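Side-chain contacts in erythrocyte membrane protein 1 (Plasmodium falciparum, PDB 2XU0), which probably binds host cell surface receptors as an adhesin, here represented by its N-terminal segment and first Duffy-binding-like domain: residues N170-V173 with N174-D178; G247-A250 with K251-E254; P371-Q374 with D375-K379. The protein carries 10 engineered substitutions. All coordinates share one frame; numbering follows the deposited sequence.

Interaction 1 (N170-V173 with N174-D178); sequences NYIV and NDHPD
Tyr171 and Asp175, one helical turn apart, meet where helix 154-175 of the Duffy-binding-like domain runs out at its C-terminal end. The tyrosine ring crosses the aspartate at a slant, ring and carboxylate planes being 51° apart. With CG anti to the backbone N (chi1 169°), the phenol extends along the helix toward Asp175, whose CB sits 3.5 Å from Tyr171 CZ. Beyond it, Tyr171 OH gives a short but weak hydrogen bond to Asp175 OD2 at 2.5 Å. The hydroxyl is also hydrogen-bonded to the backbone N of Arg104, its stronger partner, so two contacts fix the end of the phenol.

Asn170 and Asn174 illustrate another geometry at the same spacing. They run side by side and point the same way, their amide planes only 23° apart. Asn170 OD1 approaches Asn174 ND2 to 2.7 Å, yet the angle is too poor for a hydrogen bond. Instead Asn170 O takes two donors from Asn174: its backbone N at 3.0 Å, and ND2, also at 3.0 Å, in a weak bond.

The helix ends as His176 leaves helical geometry. His176 CB lies 3.2 Å from Ile172 O, while Ile172, Val173 and His176 turn their side chains onto helix 186-204, where Ser191 OG is hydrogen-bonded to His176 NE2. Pro177 CD lies over one face of the imidazole, 3.3 Å above its plane. On the other nitrogen, His176 ND1 accepts the backbone N-H of Asp178 at 3.0 Å, from a position slightly tilted out of the ring plane.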
ATOM      1  N   ASN A 170      -1.275  -4.685  15.647  1.00 37.15           N
ATOM      2  CA  ASN A 170      -2.458  -4.394  16.454  1.00 36.49           C
ATOM      3  C   ASN A 170      -3.237  -3.245  15.881  1.00 39.05           C
ATOM      4  O   ASN A 170      -4.449  -3.379  15.704  1.00 39.89           O
ATOM      5  CB  ASN A 170      -2.092  -4.167  17.917  1.00 42.00           C
ATOM      6  CG  ASN A 170      -2.943  -5.011  18.827  1.00 70.01           C
ATOM      7  OD1 ASN A 170      -4.183  -5.011  18.750  1.00 64.53           O
ATOM      8  ND2 ASN A 170      -2.292  -5.820  19.637  1.00 64.28           N
ATOM      9  N   TYR A 171      -2.551  -2.144  15.462  1.00 35.81           N
ATOM     10  CA  TYR A 171      -3.301  -1.038  14.863  1.00 34.66           C
ATOM     11  C   TYR A 171      -3.997  -1.514  13.605  1.00 36.76           C
ATOM     12  O   TYR A 171      -5.192  -1.278  13.459  1.00 33.95           O
ATOM     13  CB  TYR A 171      -2.443   0.231  14.563  1.00 36.39           C
ATOM     14  CG  TYR A 171      -3.242   1.190  13.697  1.00 39.75           C
ATOM     15  CD1 TYR A 171      -4.157   2.071  14.265  1.00 42.02           C
ATOM     16  CD2 TYR A 171      -3.229   1.079  12.307  1.00 40.42           C
ATOM     17  CE1 TYR A 171      -5.016   2.837  13.474  1.00 42.39           C
ATOM     18  CE2 TYR A 171      -4.109   1.807  11.511  1.00 41.22           C
ATOM     19  CZ  TYR A 171      -4.974   2.715  12.097  1.00 45.21           C
ATOM     20  OH  TYR A 171      -5.814   3.461  11.312  1.00 39.20           O
ATOM     21  N   ILE A 172      -3.229  -2.138  12.645  1.00 35.10           N
ATOM     22  CA  ILE A 172      -3.808  -2.544  11.358  1.00 34.47           C
ATOM     23  C   ILE A 172      -5.035  -3.389  11.559  1.00 38.18           C
ATOM     24  O   ILE A 172      -6.077  -3.115  10.969  1.00 37.88           O
ATOM     25  CB  ILE A 172      -2.778  -3.252  10.397  1.00 36.75           C
ATOM     26  CG1 ILE A 172      -1.575  -2.349   9.978  1.00 36.46           C
ATOM     27  CG2 ILE A 172      -3.471  -3.946   9.209  1.00 35.23           C
ATOM     28  CD1 ILE A 172      -1.880  -1.162   9.183  1.00 37.07           C
ATOM     29  N   VAL A 173      -4.899  -4.455  12.352  1.00 38.26           N
ATOM     30  CA  VAL A 173      -6.007  -5.396  12.592  1.00 37.94           C
ATOM     31  C   VAL A 173      -7.210  -4.693  13.207  1.00 43.99           C
ATOM     32  O   VAL A 173      -8.342  -4.968  12.808  1.00 44.22           O
ATOM     33  CB  VAL A 173      -5.540  -6.597  13.453  1.00 39.63           C
ATOM     34  CG1 VAL A 173      -6.730  -7.435  13.940  1.00 39.57           C
ATOM     35  CG2 VAL A 173      -4.544  -7.456  12.690  1.00 38.13           C
ATOM     36  N   ASN A 174      -6.974  -3.778  14.166  1.00 42.73           N
ATOM     37  CA  ASN A 174      -8.108  -3.123  14.842  1.00 44.09           C
ATOM     38  C   ASN A 174      -8.766  -1.937  14.163  1.00 48.72           C
ATOM     39  O   ASN A 174      -9.790  -1.453  14.644  1.00 48.92           O
ATOM     40  CB  ASN A 174      -7.827  -2.916  16.338  1.00 49.03           C
ATOM     41  CG  ASN A 174      -7.733  -4.241  17.059  1.00 61.06           C
ATOM     42  OD1 ASN A 174      -8.714  -4.994  17.148  1.00 55.00           O
ATOM     43  ND2 ASN A 174      -6.529  -4.607  17.488  1.00 48.73           N
ATOM     44  N   ASP A 175      -8.229  -1.501  13.009  1.00 44.86           N
ATOM     45  CA  ASP A 175      -8.818  -0.380  12.294  1.00 43.30           C
ATOM     46  C   ASP A 175      -9.054  -0.678  10.828  1.00 44.44           C
ATOM     47  O   ASP A 175      -9.568   0.169  10.092  1.00 42.44           O
ATOM     48  CB  ASP A 175      -7.978   0.888  12.510  1.00 45.32           C
ATOM     49  CG  ASP A 175      -8.750   2.169  12.265  1.00 62.34           C
ATOM     50  OD1 ASP A 175      -9.851   2.324  12.847  1.00 64.06           O
ATOM     51  OD2 ASP A 175      -8.298   2.980  11.429  1.00 69.75           O
ATOM     52  N   HIS A 176      -8.738  -1.921  10.404  1.00 40.54           N
ATOM     53  CA  HIS A 176      -8.886  -2.329   9.005  1.00 38.22           C
ATOM     54  C   HIS A 176     -10.327  -2.269   8.524  1.00 41.08           C
ATOM     55  O   HIS A 176     -11.201  -2.703   9.245  1.00 40.86           O
ATOM     56  CB  HIS A 176      -8.294  -3.731   8.764  1.00 37.20           C
ATOM     57  CG  HIS A 176      -8.025  -3.986   7.316  1.00 39.07           C
ATOM     58  ND1 HIS A 176      -9.021  -4.419   6.469  1.00 39.90           N
ATOM     59  CD2 HIS A 176      -6.891  -3.811   6.604  1.00 40.19           C
ATOM     60  CE1 HIS A 176      -8.471  -4.498   5.272  1.00 39.35           C
ATOM     61  NE2 HIS A 176      -7.189  -4.140   5.304  1.00 40.25           N
ATOM     62  N   PRO A 177     -10.603  -1.803   7.291  1.00 38.54           N
ATOM     63  CA  PRO A 177     -11.997  -1.783   6.809  1.00 38.99           C
ATOM     64  C   PRO A 177     -12.722  -3.142   6.791  1.00 46.72           C
ATOM     65  O   PRO A 177     -13.952  -3.179   6.737  1.00 47.22           O
ATOM     66  CB  PRO A 177     -11.858  -1.237   5.384  1.00 40.03           C
ATOM     67  CG  PRO A 177     -10.585  -0.445   5.405  1.00 43.20           C
ATOM     68  CD  PRO A 177      -9.684  -1.206   6.294  1.00 38.80           C
ATOM     69  N   ASP A 178     -11.975  -4.258   6.784  1.00 45.49           N
ATOM     70  CA  ASP A 178     -12.553  -5.609   6.760  1.00 45.13           C
ATOM     71  C   ASP A 178     -12.608  -6.259   8.144  1.00 50.10           C
ATOM     72  O   ASP A 178     -12.864  -7.458   8.230  1.00 49.11           O
ATOM     73  CB  ASP A 178     -11.758  -6.495   5.786  1.00 47.18           C
ATOM     74  CG  ASP A 178     -11.735  -6.017   4.345  1.00 58.95           C
ATOM     75  OD1 ASP A 178     -12.623  -5.215   3.964  1.00 60.32           O
ATOM     76  OD2 ASP A 178     -10.853  -6.476   3.585  1.00 60.98           O
TER

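Interaction 2 (G247-A250 with K251-E254); sequences GNYA and KLRE. Engineered in segment 247-250: Ala250 (natural residue Ser).
Tyr249 and Leu252 supply the apolar part of this contact, three residues apart in the opening of helix 249-268. Their side chains lie alongside each other and point the same way, Tyr249 CD1 meeting Leu252 CD2 at 4.0 Å. The leucine CG stands anti to its own N (chi1 -176°), which carries the branch to the tyrosine side. Both residues also touch Tyr229 of helix 216-231, whose ring meets that of Tyr249 edge-to-face.

Backbone hydrogen bonds form the second group. Leu252 N donates to Asn248 O at 3.0 Å, Arg253 N to Tyr249 O at 2.9 Å, and Glu254 N to the O of Ala250, itself an engineered residue, at 3.1 Å.

Aliphatic carbons against polar groups make up the third. Arg253 CG rests 3.2 Å from Tyr249 O, and Glu254 CG lies 3.2 Å from Ala250 O. The charged ends look elsewhere: Arg253 NH1 bonds to Val203 O and Gln218 OE1, while Glu254 forms a salt bridge with Arg206. Asn248 crosses Lys251 at a slant, its CG 3.6 Å from Lys251 CB.

Such a ladder of i to i+4 bonds, begun by an asparagine at the N-cap, is the classic start of an alpha-helix.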
ATOM      1  N   GLY A 247      33.177  -1.007   7.122  1.00 51.86           N
ATOM      2  CA  GLY A 247      31.950  -1.771   7.304  1.00 50.96           C
ATOM      3  C   GLY A 247      30.913  -1.555   6.214  1.00 52.15           C
ATOM      4  O   GLY A 247      30.623  -0.412   5.831  1.00 49.25           O
ATOM      5  N   ASN A 248      30.388  -2.675   5.676  1.00 48.19           N
ATOM      6  CA  ASN A 248      29.351  -2.658   4.640  1.00 47.81           C
ATOM      7  C   ASN A 248      28.038  -2.810   5.398  1.00 50.01           C
ATOM      8  O   ASN A 248      27.498  -3.911   5.549  1.00 49.97           O
ATOM      9  CB  ASN A 248      29.577  -3.790   3.602  1.00 48.81           C
ATOM     10  CG  ASN A 248      28.702  -3.743   2.369  1.00 51.74           C
ATOM     11  OD1 ASN A 248      28.877  -4.541   1.444  1.00 49.36           O
ATOM     12  ND2 ASN A 248      27.737  -2.836   2.315  1.00 37.58           N
ATOM     13  N   TYR A 249      27.584  -1.683   5.947  1.00 45.10           N
ATOM     14  CA  TYR A 249      26.389  -1.593   6.759  1.00 44.62           C
ATOM     15  C   TYR A 249      25.140  -1.890   5.974  1.00 46.08           C
ATOM     16  O   TYR A 249      24.235  -2.498   6.525  1.00 45.00           O
ATOM     17  CB  TYR A 249      26.336  -0.260   7.509  1.00 46.63           C
ATOM     18  CG  TYR A 249      27.483  -0.112   8.486  1.00 49.69           C
ATOM     19  CD1 TYR A 249      27.490  -0.804   9.695  1.00 51.58           C
ATOM     20  CD2 TYR A 249      28.580   0.686   8.187  1.00 51.10           C
ATOM     21  CE1 TYR A 249      28.551  -0.691  10.588  1.00 52.97           C
ATOM     22  CE2 TYR A 249      29.647   0.813   9.078  1.00 52.64           C
ATOM     23  CZ  TYR A 249      29.628   0.119  10.276  1.00 61.12           C
ATOM     24  OH  TYR A 249      30.676   0.238  11.153  1.00 64.63           O
ATOM     25  N   ALA A 250      25.125  -1.567   4.669  1.00 41.31           N
ATOM     26  CA  ALA A 250      23.982  -1.866   3.807  1.00 40.60           C
ATOM     27  C   ALA A 250      23.764  -3.387   3.689  1.00 42.76           C
ATOM     28  O   ALA A 250      22.633  -3.846   3.847  1.00 42.81           O
ATOM     29  CB  ALA A 250      24.177  -1.241   2.433  1.00 41.25           C
ATOM     30  N   LYS A 251      24.849  -4.161   3.506  1.00 38.72           N
ATOM     31  CA  LYS A 251      24.806  -5.617   3.395  1.00 38.64           C
ATOM     32  C   LYS A 251      24.472  -6.238   4.761  1.00 43.11           C
ATOM     33  O   LYS A 251      23.669  -7.165   4.852  1.00 42.46           O
ATOM     34  CB  LYS A 251      26.132  -6.147   2.856  1.00 40.38           C
ATOM     35  CG  LYS A 251      26.118  -7.635   2.590  1.00 49.84           C
ATOM     36  CD  LYS A 251      27.527  -8.169   2.315  1.00 57.27           C
ATOM     37  CE  LYS A 251      27.575  -9.682   2.241  1.00 59.11           C
ATOM     38  NZ  LYS A 251      26.623 -10.233   1.233  1.00 63.19           N
ATOM     39  N   LEU A 252      25.061  -5.687   5.819  1.00 41.18           N
ATOM     40  CA  LEU A 252      24.832  -6.115   7.196  1.00 40.72           C
ATOM     41  C   LEU A 252      23.354  -5.965   7.606  1.00 42.71           C
ATOM     42  O   LEU A 252      22.805  -6.868   8.248  1.00 42.98           O
ATOM     43  CB  LEU A 252      25.750  -5.317   8.140  1.00 40.48           C
ATOM     44  CG  LEU A 252      25.726  -5.702   9.617  1.00 45.50           C
ATOM     45  CD1 LEU A 252      26.423  -7.038   9.844  1.00 45.76           C
ATOM     46  CD2 LEU A 252      26.387  -4.625  10.455  1.00 48.51           C
ATOM     47  N   ARG A 253      22.722  -4.832   7.244  1.00 36.32           N
ATOM     48  CA  ARG A 253      21.311  -4.599   7.573  1.00 35.43           C
ATOM     49  C   ARG A 253      20.367  -5.481   6.750  1.00 37.20           C
ATOM     50  O   ARG A 253      19.362  -5.939   7.284  1.00 37.13           O
ATOM     51  CB  ARG A 253      20.936  -3.132   7.393  1.00 34.29           C
ATOM     52  CG  ARG A 253      21.642  -2.188   8.329  1.00 36.71           C
ATOM     53  CD  ARG A 253      20.643  -1.103   8.624  1.00 43.56           C
ATOM     54  NE  ARG A 253      21.132   0.205   8.278  1.00 42.43           N
ATOM     55  CZ  ARG A 253      20.414   1.315   8.334  1.00 48.63           C
ATOM     56  NH1 ARG A 253      19.136   1.275   8.694  1.00 33.81           N
ATOM     57  NH2 ARG A 253      20.962   2.474   8.020  1.00 40.16           N
ATOM     58  N   GLU A 254      20.707  -5.732   5.460  1.00 33.68           N
ATOM     59  CA  GLU A 254      19.980  -6.603   4.526  1.00 34.19           C
ATOM     60  C   GLU A 254      19.902  -8.021   5.072  1.00 36.86           C
ATOM     61  O   GLU A 254      18.850  -8.660   4.968  1.00 36.68           O
ATOM     62  CB  GLU A 254      20.757  -6.720   3.198  1.00 35.68           C
ATOM     63  CG  GLU A 254      20.482  -5.615   2.213  1.00 52.79           C
ATOM     64  CD  GLU A 254      21.399  -5.593   1.002  1.00 70.36           C
ATOM     65  OE1 GLU A 254      21.347  -4.582   0.263  1.00 62.42           O
ATOM     66  OE2 GLU A 254      22.168  -6.566   0.793  1.00 53.54           O
TER

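Interaction 3 (P371-Q374 with D375-K379); sequences PRCQ and DQCIK
Cys373 and Cys377 stand one turn apart near the N-terminal end of helix 371-407, in the C-terminal part of the Duffy-binding-like domain, and their sulfurs touch without being bonded to each other. Traced outward, Cys377 starts with CB lying 3.3 Å from Cys373 O and 3.6 Å from Gln374 O, beside two carbonyl oxygens of the preceding turn. Its SG lies anti to the carbonyl carbon (chi1 -69°), a torsion that swings the sulfur back toward the earlier turn. There Cys377 SG comes to 3.2 Å from Cys373 O and, side chain to side chain, 3.7 Å from Cys373 SG. The same Cys373 O already accepts the backbone N-H of Cys377 at 2.9 Å, so this oxygen meets both the main chain and the side chain of one residue.

Two further side chains lie against carbonyls of the preceding turn. Ile378 CG1 settles 3.1 Å from Gln374 O, whereas the carboxylate of Asp375 folds back beside Pro371 O, with OD2 at 3.3 Å. Those two are both acceptors; nearness to the helix N-terminus may ease the aspartate's negative charge.

Each sulfur has its covalent partner elsewhere: Cys373 is joined to Cys338 of helix 311-338, and Cys377 to Cys467. Two disulfides leaving successive turns thus tie this end of the helix to two separate parts of the chain.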
ATOM      1  N   PRO A 371     -29.771  21.005  -5.097  1.00 49.39           N
ATOM      2  CA  PRO A 371     -28.518  21.720  -4.768  1.00 48.59           C
ATOM      3  C   PRO A 371     -27.534  20.850  -3.974  1.00 49.55           C
ATOM      4  O   PRO A 371     -26.343  21.022  -4.163  1.00 50.61           O
ATOM      5  CB  PRO A 371     -28.999  22.935  -3.959  1.00 50.40           C
ATOM      6  CG  PRO A 371     -30.393  23.178  -4.460  1.00 54.67           C
ATOM      7  CD  PRO A 371     -30.949  21.789  -4.659  1.00 50.53           C
ATOM      8  N   ARG A 372     -28.015  19.879  -3.155  1.00 43.98           N
ATOM      9  CA  ARG A 372     -27.164  18.939  -2.404  1.00 44.14           C
ATOM     10  C   ARG A 372     -26.368  17.990  -3.343  1.00 48.08           C
ATOM     11  O   ARG A 372     -25.278  17.543  -2.971  1.00 46.62           O
ATOM     12  CB  ARG A 372     -27.979  18.093  -1.415  1.00 44.56           C
ATOM     13  CG  ARG A 372     -28.695  18.884  -0.329  1.00 55.61           C
ATOM     14  CD  ARG A 372     -29.065  18.019   0.870  1.00 60.54           C
ATOM     15  NE  ARG A 372     -30.004  16.937   0.547  1.00 66.53           N
ATOM     16  CZ  ARG A 372     -31.329  17.063   0.525  1.00 77.37           C
ATOM     17  NH1 ARG A 372     -31.897  18.236   0.777  1.00 67.87           N
ATOM     18  NH2 ARG A 372     -32.094  16.019   0.242  1.00 60.76           N
ATOM     19  N   CYS A 373     -26.933  17.659  -4.540  1.00 44.38           N
ATOM     20  CA  CYS A 373     -26.248  16.861  -5.562  1.00 43.03           C
ATOM     21  C   CYS A 373     -25.076  17.688  -6.056  1.00 46.56           C
ATOM     22  O   CYS A 373     -23.967  17.173  -6.103  1.00 45.65           O
ATOM     23  CB  CYS A 373     -27.167  16.469  -6.714  1.00 41.98           C
ATOM     24  SG  CYS A 373     -26.321  15.608  -8.073  1.00 44.90           S
ATOM     25  N   GLN A 374     -25.317  18.984  -6.362  1.00 43.83           N
ATOM     26  CA  GLN A 374     -24.287  19.941  -6.773  1.00 43.71           C
ATOM     27  C   GLN A 374     -23.117  19.968  -5.760  1.00 47.12           C
ATOM     28  O   GLN A 374     -21.974  19.796  -6.170  1.00 46.93           O
ATOM     29  CB  GLN A 374     -24.888  21.345  -6.991  1.00 44.65           C
ATOM     30  CG  GLN A 374     -23.892  22.363  -7.544  1.00 53.30           C
ATOM     31  CD  GLN A 374     -24.492  23.725  -7.779  1.00 65.59           C
ATOM     32  OE1 GLN A 374     -24.327  24.304  -8.846  1.00 61.23           O
ATOM     33  NE2 GLN A 374     -25.176  24.285  -6.783  1.00 54.09           N
ATOM     34  N   ASP A 375     -23.417  20.098  -4.455  1.00 44.16           N
ATOM     35  CA  ASP A 375     -22.427  20.131  -3.369  1.00 44.71           C
ATOM     36  C   ASP A 375     -21.601  18.830  -3.255  1.00 48.34           C
ATOM     37  O   ASP A 375     -20.392  18.898  -3.006  1.00 47.66           O
ATOM     38  CB  ASP A 375     -23.097  20.461  -2.023  1.00 46.88           C
ATOM     39  CG  ASP A 375     -23.962  21.717  -2.022  1.00 63.92           C
ATOM     40  OD1 ASP A 375     -23.651  22.663  -2.793  1.00 65.32           O
ATOM     41  OD2 ASP A 375     -24.952  21.752  -1.260  1.00 74.07           O
ATOM     42  N   GLN A 376     -22.253  17.657  -3.424  1.00 44.01           N
ATOM     43  CA  GLN A 376     -21.585  16.360  -3.360  1.00 44.07           C
ATOM     44  C   GLN A 376     -20.705  16.148  -4.603  1.00 47.37           C
ATOM     45  O   GLN A 376     -19.590  15.642  -4.494  1.00 47.88           O
ATOM     46  CB  GLN A 376     -22.614  15.233  -3.188  1.00 45.91           C
ATOM     47  CG  GLN A 376     -22.096  14.021  -2.405  1.00 61.26           C
ATOM     48  CD  GLN A 376     -21.508  14.370  -1.056  1.00 79.01           C
ATOM     49  OE1 GLN A 376     -20.287  14.339  -0.859  1.00 76.64           O
ATOM     50  NE2 GLN A 376     -22.360  14.718  -0.106  1.00 66.76           N
ATOM     51  N   CYS A 377     -21.188  16.596  -5.766  1.00 43.00           N
ATOM     52  CA  CYS A 377     -20.474  16.510  -7.038  1.00 42.49           C
ATOM     53  C   CYS A 377     -19.208  17.360  -7.037  1.00 44.95           C
ATOM     54  O   CYS A 377     -18.162  16.858  -7.445  1.00 43.13           O
ATOM     55  CB  CYS A 377     -21.393  16.842  -8.202  1.00 43.09           C
ATOM     56  SG  CYS A 377     -22.666  15.583  -8.502  1.00 47.37           S
ATOM     57  N   ILE A 378     -19.288  18.598  -6.484  1.00 41.14           N
ATOM     58  CA  ILE A 378     -18.178  19.550  -6.332  1.00 41.08           C
ATOM     59  C   ILE A 378     -17.088  18.902  -5.469  1.00 43.46           C
ATOM     60  O   ILE A 378     -15.934  18.871  -5.890  1.00 42.19           O
ATOM     61  CB  ILE A 378     -18.663  20.911  -5.739  1.00 45.27           C
ATOM     62  CG1 ILE A 378     -19.550  21.723  -6.737  1.00 46.87           C
ATOM     63  CG2 ILE A 378     -17.511  21.741  -5.131  1.00 45.65           C
ATOM     64  CD1 ILE A 378     -18.863  22.698  -7.733  1.00 61.95           C
ATOM     65  N   LYS A 379     -17.472  18.367  -4.289  1.00 39.52           N
ATOM     66  CA  LYS A 379     -16.601  17.670  -3.355  1.00 40.49           C
ATOM     67  C   LYS A 379     -15.944  16.407  -3.980  1.00 43.89           C
ATOM     68  O   LYS A 379     -14.737  16.179  -3.793  1.00 42.67           O
ATOM     69  CB  LYS A 379     -17.385  17.275  -2.098  1.00 45.02           C
ATOM     70  CG  LYS A 379     -17.249  18.247  -0.932  1.00 64.81           C
ATOM     71  CD  LYS A 379     -18.297  17.972   0.156  1.00 76.43           C
ATOM     72  CE  LYS A 379     -17.820  17.014   1.226  1.00 93.18           C
ATOM     73  NZ  LYS A 379     -18.915  16.654   2.168  1.00104.07           N
TER

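Overall arrangement
The three contacts follow one another along the chain without overlap, and each is a local arrangement on a different helix: interaction 1 at the end of helix 154-175, interaction 2 at the start of helix 249-268, interaction 3 near the start of helix 371-407. The first two belong to the Duffy-binding part of the domain, their centres 33 Å apart; the third belongs to its C-terminal subdomain, with its centre 31 Å from that of interaction 1. Interactions 2 and 3 lie 54 Å apart between centres, on opposite sides of the chain's centre. None touches another, the nearest atoms of any two being at least about 19 Å apart: they are independent local contacts spread over a largely helical domain.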